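Local coordinates for protein RNA 2'-o-ribose methyltransferase (Thermus thermophilus, PDB 1IPA) that probably transfers a methyl group from S-adenosylmethionine to a ribose 2'-hydroxyl of RNA, using a SPOUT-type domain with a deep trefoil knot, at residues R28-G33 against K85-R90; I45-A50 against L96-R101; Q49-E54 against L77-A82; E108-S113 against G141-L146; P216-L221 against A241-V246. One frame throughout, in Å; residues are numbered along the deposited sequence.

Contact 1. Residues R28-G33 against K85-R90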
# COMPACT_ATOMS: atom_id res chain seq x y z
N ARG A 28 -6.06 -13.58 10.56
CA ARG A 28 -7.22 -12.71 10.44
C ARG A 28 -6.82 -11.25 10.60
O ARG A 28 -5.80 -10.93 11.21
CB ARG A 28 -8.27 -13.12 11.46
CG ARG A 28 -9.00 -14.38 11.05
CD ARG A 28 -9.89 -14.92 12.12
NE ARG A 28 -10.71 -16.02 11.61
CZ ARG A 28 -10.23 -17.18 11.19
NH1 ARG A 28 -8.93 -17.42 11.22
NH2 ARG A 28 -11.06 -18.11 10.73
N PHE A 29 -7.62 -10.35 10.03
CA PHE A 29 -7.35 -8.93 10.11
C PHE A 29 -8.62 -8.12 9.92
O PHE A 29 -9.60 -8.61 9.35
CB PHE A 29 -6.27 -8.51 9.08
CG PHE A 29 -6.68 -8.69 7.64
CD1 PHE A 29 -7.01 -7.59 6.85
CD2 PHE A 29 -6.73 -9.97 7.07
CE1 PHE A 29 -7.37 -7.75 5.52
CE2 PHE A 29 -7.09 -10.13 5.73
CZ PHE A 29 -7.41 -9.01 4.95
N LEU A 30 -8.59 -6.89 10.41
CA LEU A 30 -9.73 -6.00 10.34
C LEU A 30 -9.67 -5.12 9.12
O LEU A 30 -8.59 -4.72 8.67
CB LEU A 30 -9.79 -5.14 11.60
CG LEU A 30 -9.83 -5.88 12.93
CD1 LEU A 30 -9.46 -4.93 14.06
CD2 LEU A 30 -11.20 -6.49 13.14
N ILE A 31 -10.84 -4.82 8.57
CA ILE A 31 -10.91 -3.96 7.41
C ILE A 31 -11.92 -2.85 7.69
O ILE A 31 -13.13 -3.06 7.62
CB ILE A 31 -11.34 -4.76 6.17
CG1 ILE A 31 -10.38 -5.94 5.95
CG2 ILE A 31 -11.36 -3.83 4.96
CD1 ILE A 31 -10.71 -6.83 4.74
N GLU A 32 -11.41 -1.67 8.01
CA GLU A 32 -12.23 -0.49 8.30
C GLU A 32 -12.56 0.33 7.05
O GLU A 32 -11.66 0.70 6.28
CB GLU A 32 -11.50 0.39 9.33
CG GLU A 32 -12.07 1.78 9.54
CD GLU A 32 -11.52 2.47 10.81
OE1 GLU A 32 -10.31 2.34 11.11
OE2 GLU A 32 -12.31 3.14 11.51
N GLY A 33 -13.84 0.61 6.84
CA GLY A 33 -14.25 1.40 5.70
C GLY A 33 -14.99 0.62 4.63
O GLY A 33 -14.55 -0.45 4.21
N LYS A 85 -14.26 2.73 17.58
CA LYS A 85 -13.10 3.57 17.80
C LYS A 85 -11.97 2.74 18.36
O LYS A 85 -10.80 3.00 18.07
CB LYS A 85 -13.47 4.71 18.77
CG LYS A 85 -12.31 5.56 19.26
CD LYS A 85 -12.80 6.96 19.69
CE LYS A 85 -13.88 6.93 20.79
NZ LYS A 85 -13.35 6.52 22.13
N LYS A 86 -12.32 1.73 19.14
CA LYS A 86 -11.33 0.84 19.74
C LYS A 86 -10.65 0.01 18.66
O LYS A 86 -9.47 -0.31 18.76
CB LYS A 86 -12.00 -0.09 20.75
CG LYS A 86 -11.03 -0.93 21.58
CD LYS A 86 -10.18 -0.05 22.49
CE LYS A 86 -9.50 -0.88 23.58
NZ LYS A 86 -8.80 -0.05 24.61
N LEU A 87 -11.41 -0.36 17.63
CA LEU A 87 -10.90 -1.15 16.52
C LEU A 87 -10.40 -0.27 15.37
O LEU A 87 -9.81 -0.76 14.41
CB LEU A 87 -12.00 -2.08 15.97
CG LEU A 87 -12.51 -3.31 16.73
CD1 LEU A 87 -11.44 -3.84 17.69
CD2 LEU A 87 -13.76 -2.97 17.47
N SER A 88 -10.64 1.04 15.49
CA SER A 88 -10.28 2.00 14.46
C SER A 88 -8.86 2.55 14.52
O SER A 88 -8.22 2.57 15.58
CB SER A 88 -11.26 3.18 14.48
OG SER A 88 -10.93 4.15 13.51
N VAL A 89 -8.37 3.00 13.37
CA VAL A 89 -7.04 3.56 13.28
C VAL A 89 -7.16 4.97 12.68
O VAL A 89 -6.19 5.54 12.21
CB VAL A 89 -6.12 2.66 12.41
CG1 VAL A 89 -6.44 2.83 10.94
CG2 VAL A 89 -4.68 2.97 12.68
N ARG A 90 -8.38 5.51 12.72
CA ARG A 90 -8.68 6.84 12.20
C ARG A 90 -9.12 7.77 13.33
O ARG A 90 -9.44 7.32 14.42
CB ARG A 90 -9.84 6.76 11.21
CG ARG A 90 -9.82 5.59 10.28
CD ARG A 90 -11.05 5.60 9.41
NE ARG A 90 -10.94 4.66 8.31
CZ ARG A 90 -11.80 4.62 7.30
NH1 ARG A 90 -12.82 5.46 7.27
NH2 ARG A 90 -11.63 3.74 6.31
O HOH W 1 -9.10 -0.44 11.53
O HOH W 2 -8.95 2.74 8.79

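Contact 2. Residues I45-A50 against L96-R101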
# COMPACT_ATOMS: atom_id res chain seq x y z
N ILE A 45 -11.01 -11.81 -1.01
CA ILE A 45 -10.82 -11.96 0.43
C ILE A 45 -12.13 -12.37 1.11
O ILE A 45 -13.17 -11.73 0.92
CB ILE A 45 -10.31 -10.64 1.05
CG1 ILE A 45 -8.88 -10.38 0.55
CG2 ILE A 45 -10.33 -10.70 2.55
CD1 ILE A 45 -8.34 -9.05 0.98
N GLU A 46 -12.08 -13.44 1.89
CA GLU A 46 -13.26 -13.93 2.59
C GLU A 46 -13.45 -13.18 3.90
O GLU A 46 -12.49 -12.93 4.64
CB GLU A 46 -13.14 -15.42 2.88
CG GLU A 46 -12.57 -16.25 1.73
CD GLU A 46 -12.58 -17.74 2.02
OE1 GLU A 46 -13.68 -18.34 1.97
OE2 GLU A 46 -11.51 -18.31 2.30
N LEU A 47 -14.70 -12.82 4.18
CA LEU A 47 -15.06 -12.11 5.40
C LEU A 47 -15.75 -13.09 6.35
O LEU A 47 -16.38 -14.04 5.90
CB LEU A 47 -16.02 -10.97 5.05
CG LEU A 47 -15.46 -9.55 4.84
CD1 LEU A 47 -14.04 -9.58 4.27
CD2 LEU A 47 -16.41 -8.80 3.93
N GLU A 48 -15.62 -12.87 7.65
CA GLU A 48 -16.28 -13.75 8.61
C GLU A 48 -17.38 -13.02 9.36
O GLU A 48 -18.41 -13.61 9.69
CB GLU A 48 -15.27 -14.34 9.59
CG GLU A 48 -14.21 -15.17 8.90
CD GLU A 48 -13.48 -16.09 9.85
OE1 GLU A 48 -13.11 -15.62 10.95
OE2 GLU A 48 -13.29 -17.27 9.50
N GLN A 49 -17.16 -11.74 9.63
CA GLN A 49 -18.18 -10.96 10.31
C GLN A 49 -18.03 -9.47 10.06
O GLN A 49 -16.96 -8.99 9.71
CB GLN A 49 -18.17 -11.24 11.82
CG GLN A 49 -16.93 -10.83 12.56
CD GLN A 49 -17.04 -11.15 14.04
OE1 GLN A 49 -17.39 -12.27 14.41
NE2 GLN A 49 -16.74 -10.18 14.89
N ALA A 50 -19.14 -8.75 10.21
CA ALA A 50 -19.15 -7.32 9.99
C ALA A 50 -19.75 -6.60 11.18
O ALA A 50 -20.78 -7.01 11.70
CB ALA A 50 -19.93 -6.98 8.74
N LEU A 96 -18.65 0.86 9.44
CA LEU A 96 -18.60 -0.54 9.03
C LEU A 96 -17.17 -1.05 9.03
O LEU A 96 -16.32 -0.55 8.29
CB LEU A 96 -19.19 -0.68 7.62
CG LEU A 96 -19.39 -2.11 7.11
CD1 LEU A 96 -20.46 -2.81 7.95
CD2 LEU A 96 -19.82 -2.05 5.64
N ILE A 97 -16.91 -2.04 9.89
CA ILE A 97 -15.60 -2.66 10.01
C ILE A 97 -15.81 -4.16 9.89
O ILE A 97 -16.70 -4.71 10.52
CB ILE A 97 -14.96 -2.42 11.39
CG1 ILE A 97 -14.73 -0.93 11.62
CG2 ILE A 97 -13.65 -3.18 11.48
CD1 ILE A 97 -14.06 -0.62 12.97
N ALA A 98 -14.98 -4.83 9.10
CA ALA A 98 -15.14 -6.26 8.94
C ALA A 98 -13.96 -7.07 9.44
O ALA A 98 -12.85 -6.56 9.61
CB ALA A 98 -15.40 -6.57 7.48
N LEU A 99 -14.22 -8.34 9.70
CA LEU A 99 -13.19 -9.26 10.14
C LEU A 99 -12.92 -10.09 8.89
O LEU A 99 -13.84 -10.68 8.33
CB LEU A 99 -13.70 -10.18 11.25
CG LEU A 99 -12.73 -11.25 11.75
CD1 LEU A 99 -11.47 -10.58 12.31
CD2 LEU A 99 -13.39 -12.12 12.82
N ALA A 100 -11.67 -10.14 8.46
CA ALA A 100 -11.33 -10.88 7.26
C ALA A 100 -10.35 -12.01 7.52
O ALA A 100 -9.61 -12.00 8.49
CB ALA A 100 -10.76 -9.93 6.23
N ARG A 101 -10.38 -13.00 6.63
CA ARG A 101 -9.48 -14.15 6.69
C ARG A 101 -8.24 -13.78 5.88
O ARG A 101 -8.36 -13.36 4.73
CB ARG A 101 -10.16 -15.35 6.03
CG ARG A 101 -10.53 -16.49 6.96
CD ARG A 101 -9.37 -17.45 7.19
NE ARG A 101 -9.82 -18.64 7.91
CZ ARG A 101 -9.05 -19.70 8.18
NH1 ARG A 101 -7.78 -19.72 7.79
NH2 ARG A 101 -9.56 -20.74 8.82
O HOH W 3 -9.36 -14.41 2.49

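Contact 3. Residues Q49-E54 against L77-A82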
# COMPACT_ATOMS: atom_id res chain seq x y z
N GLN A 49 -17.16 -11.74 9.63
CA GLN A 49 -18.18 -10.96 10.31
C GLN A 49 -18.03 -9.47 10.06
O GLN A 49 -16.96 -8.99 9.71
CB GLN A 49 -18.17 -11.24 11.82
CG GLN A 49 -16.93 -10.83 12.56
CD GLN A 49 -17.04 -11.15 14.04
OE1 GLN A 49 -17.39 -12.27 14.41
NE2 GLN A 49 -16.74 -10.18 14.89
N ALA A 50 -19.14 -8.75 10.21
CA ALA A 50 -19.15 -7.32 9.99
C ALA A 50 -19.75 -6.60 11.18
O ALA A 50 -20.78 -7.01 11.70
CB ALA A 50 -19.93 -6.98 8.74
N LEU A 51 -19.09 -5.54 11.62
CA LEU A 51 -19.59 -4.75 12.73
C LEU A 51 -20.26 -3.53 12.11
O LEU A 51 -19.81 -3.03 11.08
CB LEU A 51 -18.45 -4.33 13.66
CG LEU A 51 -18.02 -5.37 14.70
CD1 LEU A 51 -17.56 -6.65 14.02
CD2 LEU A 51 -16.91 -4.79 15.55
N VAL A 52 -21.34 -3.07 12.74
CA VAL A 52 -22.11 -1.94 12.24
C VAL A 52 -22.46 -0.92 13.33
O VAL A 52 -22.89 -1.29 14.41
CB VAL A 52 -23.42 -2.43 11.62
CG1 VAL A 52 -24.21 -1.25 11.07
CG2 VAL A 52 -23.12 -3.45 10.53
N TRP A 53 -22.27 0.36 13.02
CA TRP A 53 -22.58 1.47 13.93
C TRP A 53 -24.07 1.42 14.28
O TRP A 53 -24.93 1.40 13.40
CB TRP A 53 -22.25 2.80 13.24
CG TRP A 53 -22.69 4.09 13.92
CD1 TRP A 53 -23.12 5.23 13.29
CD2 TRP A 53 -22.66 4.40 15.33
NE1 TRP A 53 -23.36 6.23 14.21
CE2 TRP A 53 -23.08 5.75 15.47
CE3 TRP A 53 -22.31 3.68 16.47
CZ2 TRP A 53 -23.16 6.38 16.71
CZ3 TRP A 53 -22.39 4.31 17.71
CH2 TRP A 53 -22.82 5.65 17.82
N GLU A 54 -24.37 1.38 15.58
CA GLU A 54 -25.75 1.33 16.05
C GLU A 54 -26.48 2.60 15.60
O GLU A 54 -27.70 2.61 15.47
CB GLU A 54 -25.77 1.21 17.57
CG GLU A 54 -25.29 2.45 18.29
CD GLU A 54 -25.07 2.23 19.77
OE1 GLU A 54 -25.61 1.23 20.31
OE2 GLU A 54 -24.37 3.06 20.41
N LEU A 77 -22.66 -7.58 13.86
CA LEU A 77 -22.66 -7.06 15.22
C LEU A 77 -23.05 -5.59 15.23
O LEU A 77 -22.37 -4.75 14.64
CB LEU A 77 -21.28 -7.19 15.86
CG LEU A 77 -20.76 -8.48 16.50
CD1 LEU A 77 -21.70 -8.91 17.61
CD2 LEU A 77 -20.62 -9.57 15.45
N GLU A 78 -24.16 -5.27 15.89
CA GLU A 78 -24.57 -3.88 15.99
C GLU A 78 -23.66 -3.40 17.11
O GLU A 78 -23.69 -3.93 18.22
CB GLU A 78 -26.04 -3.80 16.40
CG GLU A 78 -26.65 -2.41 16.30
CD GLU A 78 -28.16 -2.45 16.30
OE1 GLU A 78 -28.75 -3.01 17.26
OE2 GLU A 78 -28.77 -1.93 15.33
N VAL A 79 -22.84 -2.41 16.81
CA VAL A 79 -21.86 -1.91 17.76
C VAL A 79 -21.92 -0.42 18.07
O VAL A 79 -22.49 0.36 17.31
CB VAL A 79 -20.45 -2.29 17.24
CG1 VAL A 79 -19.39 -1.43 17.86
CG2 VAL A 79 -20.18 -3.76 17.52
N SER A 80 -21.32 -0.03 19.20
CA SER A 80 -21.29 1.37 19.62
C SER A 80 -20.07 2.08 19.05
O SER A 80 -19.12 1.45 18.57
CB SER A 80 -21.28 1.46 21.15
OG SER A 80 -19.98 1.21 21.68
N GLU A 81 -20.09 3.41 19.13
CA GLU A 81 -19.00 4.23 18.62
C GLU A 81 -17.69 3.98 19.38
O GLU A 81 -16.62 3.90 18.77
CB GLU A 81 -19.38 5.71 18.72
CG GLU A 81 -18.34 6.66 18.15
CD GLU A 81 -18.76 8.12 18.25
OE1 GLU A 81 -18.03 8.98 17.73
OE2 GLU A 81 -19.83 8.40 18.84
N ALA A 82 -17.78 3.86 20.69
CA ALA A 82 -16.60 3.61 21.51
C ALA A 82 -15.92 2.31 21.10
O ALA A 82 -14.70 2.19 21.19
CB ALA A 82 -16.98 3.58 22.98

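Contact 4. Residues E108-S113 against G141-L146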
# COMPACT_ATOMS: atom_id res chain seq x y z
N GLU A 108 3.28 -17.39 -6.32
CA GLU A 108 3.53 -17.28 -7.75
C GLU A 108 4.66 -16.28 -8.01
O GLU A 108 4.74 -15.24 -7.36
CB GLU A 108 2.26 -16.83 -8.48
CG GLU A 108 1.17 -17.89 -8.50
CD GLU A 108 -0.08 -17.42 -9.22
OE1 GLU A 108 -0.69 -16.43 -8.76
OE2 GLU A 108 -0.45 -18.04 -10.24
N GLU A 109 5.52 -16.60 -8.97
CA GLU A 109 6.63 -15.73 -9.30
C GLU A 109 6.21 -14.66 -10.29
O GLU A 109 5.20 -14.80 -10.97
CB GLU A 109 7.79 -16.55 -9.85
CG GLU A 109 7.42 -17.42 -11.02
CD GLU A 109 8.52 -18.41 -11.36
OE1 GLU A 109 9.69 -17.98 -11.47
OE2 GLU A 109 8.21 -19.61 -11.51
N TYR A 110 7.01 -13.60 -10.37
CA TYR A 110 6.71 -12.48 -11.24
C TYR A 110 7.80 -12.14 -12.24
O TYR A 110 8.98 -12.10 -11.90
CB TYR A 110 6.40 -11.26 -10.38
CG TYR A 110 6.31 -9.94 -11.12
CD1 TYR A 110 5.34 -9.74 -12.10
CD2 TYR A 110 7.17 -8.89 -10.81
CE1 TYR A 110 5.24 -8.52 -12.76
CE2 TYR A 110 7.08 -7.67 -11.47
CZ TYR A 110 6.12 -7.49 -12.44
OH TYR A 110 6.03 -6.28 -13.09
N ARG A 111 7.38 -11.92 -13.49
CA ARG A 111 8.28 -11.53 -14.57
C ARG A 111 7.65 -10.34 -15.28
O ARG A 111 6.53 -10.42 -15.79
CB ARG A 111 8.53 -12.68 -15.56
CG ARG A 111 7.42 -13.72 -15.65
CD ARG A 111 6.16 -13.21 -16.33
NE ARG A 111 5.07 -14.19 -16.20
CZ ARG A 111 4.49 -14.51 -15.05
NH1 ARG A 111 4.87 -13.92 -13.92
NH2 ARG A 111 3.53 -15.43 -15.02
N PRO A 112 8.37 -9.21 -15.32
CA PRO A 112 7.88 -7.99 -15.96
C PRO A 112 7.41 -8.17 -17.40
O PRO A 112 8.08 -8.79 -18.21
CB PRO A 112 9.07 -7.04 -15.85
CG PRO A 112 10.25 -7.98 -15.83
CD PRO A 112 9.77 -9.06 -14.91
N SER A 113 6.24 -7.61 -17.71
CA SER A 113 5.71 -7.69 -19.06
C SER A 113 6.30 -6.54 -19.88
O SER A 113 6.87 -5.61 -19.32
CB SER A 113 4.18 -7.58 -19.02
OG SER A 113 3.77 -6.28 -18.64
N GLY A 141 -0.74 3.51 -12.51
CA GLY A 141 -0.80 2.32 -13.33
C GLY A 141 0.40 1.39 -13.24
O GLY A 141 0.59 0.55 -14.11
N ALA A 142 1.21 1.54 -12.20
CA ALA A 142 2.36 0.67 -12.06
C ALA A 142 1.92 -0.79 -12.08
O ALA A 142 0.81 -1.12 -11.66
CB ALA A 142 3.06 0.97 -10.76
N GLU A 143 2.79 -1.64 -12.59
CA GLU A 143 2.51 -3.07 -12.66
C GLU A 143 2.89 -3.74 -11.34
O GLU A 143 2.33 -4.76 -10.95
CB GLU A 143 3.30 -3.70 -13.80
CG GLU A 143 2.89 -5.11 -14.14
CD GLU A 143 3.68 -5.69 -15.29
OE1 GLU A 143 3.53 -5.19 -16.42
OE2 GLU A 143 4.46 -6.63 -15.06
N ALA A 144 3.84 -3.15 -10.63
CA ALA A 144 4.27 -3.72 -9.37
C ALA A 144 5.08 -2.75 -8.55
O ALA A 144 5.68 -1.81 -9.09
CB ALA A 144 5.09 -4.99 -9.62
N VAL A 145 5.10 -2.98 -7.25
CA VAL A 145 5.89 -2.15 -6.35
C VAL A 145 6.83 -3.10 -5.64
O VAL A 145 6.39 -4.00 -4.92
CB VAL A 145 5.03 -1.45 -5.29
CG1 VAL A 145 5.94 -0.72 -4.30
CG2 VAL A 145 4.10 -0.46 -5.96
N LEU A 146 8.12 -2.91 -5.85
CA LEU A 146 9.08 -3.77 -5.19
C LEU A 146 9.63 -3.00 -4.03
O LEU A 146 10.26 -1.95 -4.20
CB LEU A 146 10.19 -4.18 -6.16
CG LEU A 146 9.70 -4.79 -7.47
CD1 LEU A 146 10.89 -5.24 -8.30
CD2 LEU A 146 8.76 -5.96 -7.17

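Contact 5. Residues P216-L221 against A241-V246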
# COMPACT_ATOMS: atom_id res chain seq x y z
N PRO A 216 14.44 6.85 1.02
CA PRO A 216 13.69 7.51 2.09
C PRO A 216 13.66 9.00 1.77
O PRO A 216 14.52 9.48 1.03
CB PRO A 216 14.51 7.21 3.34
CG PRO A 216 15.22 5.92 2.99
CD PRO A 216 15.64 6.19 1.56
N GLU A 217 12.70 9.74 2.33
CA GLU A 217 12.63 11.16 2.04
C GLU A 217 13.73 11.96 2.72
O GLU A 217 14.15 13.01 2.23
CB GLU A 217 11.26 11.73 2.44
CG GLU A 217 11.01 11.82 3.93
CD GLU A 217 9.66 12.42 4.24
OE1 GLU A 217 8.64 11.76 3.96
OE2 GLU A 217 9.61 13.55 4.75
N HIS A 218 14.22 11.46 3.85
CA HIS A 218 15.29 12.14 4.58
C HIS A 218 16.65 11.57 4.23
O HIS A 218 17.61 11.74 4.98
CB HIS A 218 15.06 12.03 6.09
CG HIS A 218 13.74 12.58 6.55
ND1 HIS A 218 13.26 13.81 6.16
CD2 HIS A 218 12.80 12.06 7.39
CE1 HIS A 218 12.09 14.03 6.73
NE2 HIS A 218 11.79 12.99 7.48
N GLU A 219 16.75 10.88 3.09
CA GLU A 219 18.01 10.28 2.68
C GLU A 219 18.05 9.89 1.20
O GLU A 219 17.02 9.66 0.57
CB GLU A 219 18.30 9.05 3.54
CG GLU A 219 19.65 8.40 3.28
CD GLU A 219 19.85 7.15 4.11
OE1 GLU A 219 20.96 6.57 4.06
OE2 GLU A 219 18.90 6.74 4.82
N GLY A 220 19.26 9.81 0.66
CA GLY A 220 19.41 9.43 -0.73
C GLY A 220 19.59 7.93 -0.89
O GLY A 220 19.63 7.19 0.10
N LEU A 221 19.67 7.48 -2.13
CA LEU A 221 19.86 6.06 -2.42
C LEU A 221 21.34 5.74 -2.25
O LEU A 221 22.19 6.54 -2.64
CB LEU A 221 19.41 5.74 -3.85
CG LEU A 221 17.91 5.80 -4.16
CD1 LEU A 221 17.69 5.73 -5.66
CD2 LEU A 221 17.21 4.65 -3.47
N ALA A 241 11.36 23.82 0.90
CA ALA A 241 11.33 22.38 1.18
C ALA A 241 12.59 21.72 0.65
O ALA A 241 13.06 22.04 -0.44
CB ALA A 241 10.09 21.74 0.56
N ASP A 242 13.14 20.81 1.44
CA ASP A 242 14.34 20.12 1.03
C ASP A 242 13.97 18.75 0.46
O ASP A 242 14.80 18.09 -0.16
CB ASP A 242 15.30 19.95 2.21
CG ASP A 242 14.74 19.05 3.30
OD1 ASP A 242 13.98 19.55 4.16
OD2 ASP A 242 15.05 17.84 3.27
N SER A 243 12.72 18.35 0.64
CA SER A 243 12.28 17.05 0.15
C SER A 243 10.77 16.92 0.13
O SER A 243 10.04 17.81 0.56
CB SER A 243 12.87 15.95 1.03
OG SER A 243 12.40 16.06 2.36
N LEU A 244 10.31 15.78 -0.37
CA LEU A 244 8.89 15.48 -0.46
C LEU A 244 8.63 14.10 0.12
O LEU A 244 9.52 13.26 0.20
CB LEU A 244 8.43 15.50 -1.92
CG LEU A 244 8.49 16.81 -2.71
CD1 LEU A 244 8.33 16.52 -4.18
CD2 LEU A 244 7.39 17.76 -2.22
N ASN A 245 7.38 13.88 0.52
CA ASN A 245 6.95 12.60 1.04
C ASN A 245 7.22 11.63 -0.12
O ASN A 245 7.12 12.02 -1.28
CB ASN A 245 5.44 12.67 1.33
CG ASN A 245 4.91 11.40 1.96
OD1 ASN A 245 4.89 10.33 1.34
ND2 ASN A 245 4.47 11.50 3.21
N VAL A 246 7.58 10.39 0.20
CA VAL A 246 7.87 9.40 -0.84
C VAL A 246 6.66 9.10 -1.73
O VAL A 246 6.80 8.81 -2.91
CB VAL A 246 8.40 8.08 -0.23
CG1 VAL A 246 9.77 8.28 0.39
CG2 VAL A 246 7.44 7.58 0.83

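Contact 1. Residues R28-G33 against K85-R90
The guanidinium of Arg-90 carries Glu-32 CG on one face, 3.2 Å above the plane and offset toward the rim, while a water sits in plane at its edge, 2.8 Å from Arg-90 NE. That water also donates to Glu-32 OE1, and the carboxylate and guanidinium planes are 22° apart; the direct ion pair between them is long. Here the edge strand 28-32 of the eL30-like domain meets the turn that follows helix 81-87. Glu-32 CG stands anti to the backbone N (chi1 168°), so the extended chain delivers its carboxylate to that turn. Glu-32 OE1 accepts from Val-89 N at 3.1 Å and Glu-32 OE2 from Ser-88 OG at 2.6 Å, both through syn lone pairs. A second water, bound to Leu-87 O, also donates to OE1, and Ala-94 N donates to OE2. So many donors probably keep this buried carboxylate ionised. Ser-88 suits its place because OG also accepts from Arg-90 N, closing an ST turn. Leu-30 adds apolar contact, its CD1 4.3 Å from Leu-87 CB. Gly-33 has positive phi, and a beta carbon there would lie 2.5 Å from Arg-90 NH2, a clash.

Contact 2. Residues I45-A50 against L96-R101
Three backbone hydrogen bonds join these antiparallel strands: Arg-101 N to Glu-46 O at 2.9 Å, Glu-48 N to Leu-99 O at 2.9 Å and Leu-99 N to Gln-49 O at 2.8 Å. Glu-48 and Gln-49 together face Leu-99, and the helix-like psi of Glu-48 (-35°) marks a beta bulge. A water adds a bridge from Glu-46 N to Arg-101 O.

Apolar contacts follow the faces of the sheet. Leu-47, Ala-50, Ala-98 and Ala-100 share one face, where Leu-47 CD1 rests 3.8 Å from Ala-100 CB; small alanines suit this side because Leu-41 and Ile-37 of helix 34-42 pack over it. On the face with Leu-99, Gln-49 CG crosses obliquely over Leu-99 CB at 3.5 Å, and the amide oxygen of Gln-49 accepts from Arg-10.

Charged groups gather around Glu-48, the first residue of the bulge. Glu-48 OE2 lies 3.8 Å from Arg-101 CG, with carboxylate and guanidinium planes nearly perpendicular, while OE1 forms a salt bridge with Arg-28. An alanine here would lack that carboxylate, and the like charges of Arg-28 and Arg-101, which lie close together, would probably be left less well balanced. The chemistry thus implies a central strand pair of the eL30-like domain held by backbone bonds within, with one carboxylate set beside two arginines at its margin.

Contact 3. Residues Q49-E54 against L77-A82
Four backbone hydrogen bonds zip the parallel strands together. Leu-77 N reaches Ala-50 O at 2.9 Å and Val-52 N reaches Leu-77 O at 2.7 Å; Val-79 N then meets Val-52 O at 2.6 Å in an almost straight bond (176°), and Glu-54 N closes on Val-79 O at 2.8 Å. Against this ladder lie the side chains. Leu-51 CG nestles between Leu-77 CB and Val-79 CG2, 3.9 Å from the latter, and Leu-51 and Leu-77 run side by side. Branched aliphatic residues suit this face because Leu-87 and Leu-84 of helix 81-87 pack on Leu-51 and Val-79. Strands 47-53 and 75-79 are neighbours in the mixed sheet and are joined through helix 59-66, a beta-alpha-beta crossover within the eL30-like domain.

At the end of the ladder, Trp-53 has CG anti to its backbone N (chi1 171°), which swings the indole alongside Glu-81. Its ring edge faces Val-79 O, near the plane and 3.4 Å from CE3. Glu-54 runs its extended chain past the turn, bringing OE2 to 3.6 Å from Ser-80 CB, while Glu-78 CG packs against Glu-54 CB. Farther out, Ser-80 is the N-cap of helix 81-87: its OG bonds weakly to Val-83 N and more firmly to Thr-4 O, which ties the start of the helix to the chain just beyond strand 2-3.

Contact 4. Residues E108-S113 against G141-L146
Glu-143 OE2 is gripped by two donors from the loop 108-113: Tyr-110 OH, at 2.5 Å, and more weakly Ser-113 N, at 3.3 Å. The phenol comes from above the carboxylate plane, 44° out of it, and the ring stands nearly perpendicular to that plane, with OE2 at its edge. The other oxygen, Glu-143 OE1, takes a very short bond of 2.5 Å from Ser-113 OG through its syn lone pair. Glutamate suits the site because a carboxylate offers two acceptor oxygens to three donors, and its chain, with CG anti to the backbone N and extended beyond, reaches the loop. Residues 141-146 lead from helix 127-140 into strand 144-148, part of the beta-alpha-beta crossover that begins with strand 117-122 in the parallel, Rossmann-like sheet. Gly-141, with positive phi, ends that helix in a Schellman motif, Ala-142 N bonding to Ala-137 O. An alanine at Glu-143 would take both acceptor oxygens from the hydroxyls of Tyr-110 and Ser-113, and the loop would probably be held less firmly. Tyr-110 also packs on the strand, its CE2 3.8 Å from Ala-144 CB, and it touches Ile-118 of strand 117-122. Pro-112 touches Trp-182 of helix 176-185.

Contact 5. Residues P216-L221 against A241-V246
Residues 216-219 form a type I beta turn, closed by a weak bond of 3.3 Å from Glu-219 N to Pro-216 O. The facing chain, 241-246, runs irregularly until it enters a helix at Val-246. The nearest CA atoms are those of Glu-217 and Val-246, 5.8 Å apart, and no hydrogen bond crosses between the segments.

Glu-217 carries most of the contact. Its CG takes the crowded position between the backbone N and carbonyl carbon (chi1 71°), and the extended chain lies along 244-245: Glu-217 CB touches Leu-244 O at 3.2 Å, and Glu-217 OE1 approaches Asn-245 CA at 3.5 Å. That acidic end stands close to the N terminus of helix 246-261, whose dipole would probably favour its negative charge. Glu-217 CG also lies over the centre of the His-218 ring, 3.6 Å above its plane. Ser-243, small enough to approach closely, brings CB to 3.4 Å from Glu-217 O, and Val-246 offers CG1 to Glu-217 N at 3.8 Å.

Both stretches resemble the SpoU sequence motifs that, in relatives, form the knotted cofactor pocket. Asn-245 is the N-cap of helix 246-261, its OD1 accepting from Ser-247 N, while Val-246 touches Leu-124 in the loop after strand 117-122; the turn 216-219 itself leads from strand 210-214 toward helix 223-228.

From the N terminus, strand 28-32 opens contact 1, which closes just past helix 81-87. Before it closes, strand 47-53 starts both contact 2 and contact 3. Contact 3 closes first, at 77-82, nested inside the loop of contact 1, whereas contact 2 closes only at strand 96-101 and so crosses contact 1. All three reach the same mixed sheet, and contact 1 touches contacts 2 and 3 through neighbouring strands and helix 81-87. Contacts 4 and 5 follow in series, after the first three have closed. Contact 4 ties the loop after strand 96-101 to strand 144-148; contact 5 brings together loops of the knotted domain, its nearest atoms about 10 Å from those of contact 4.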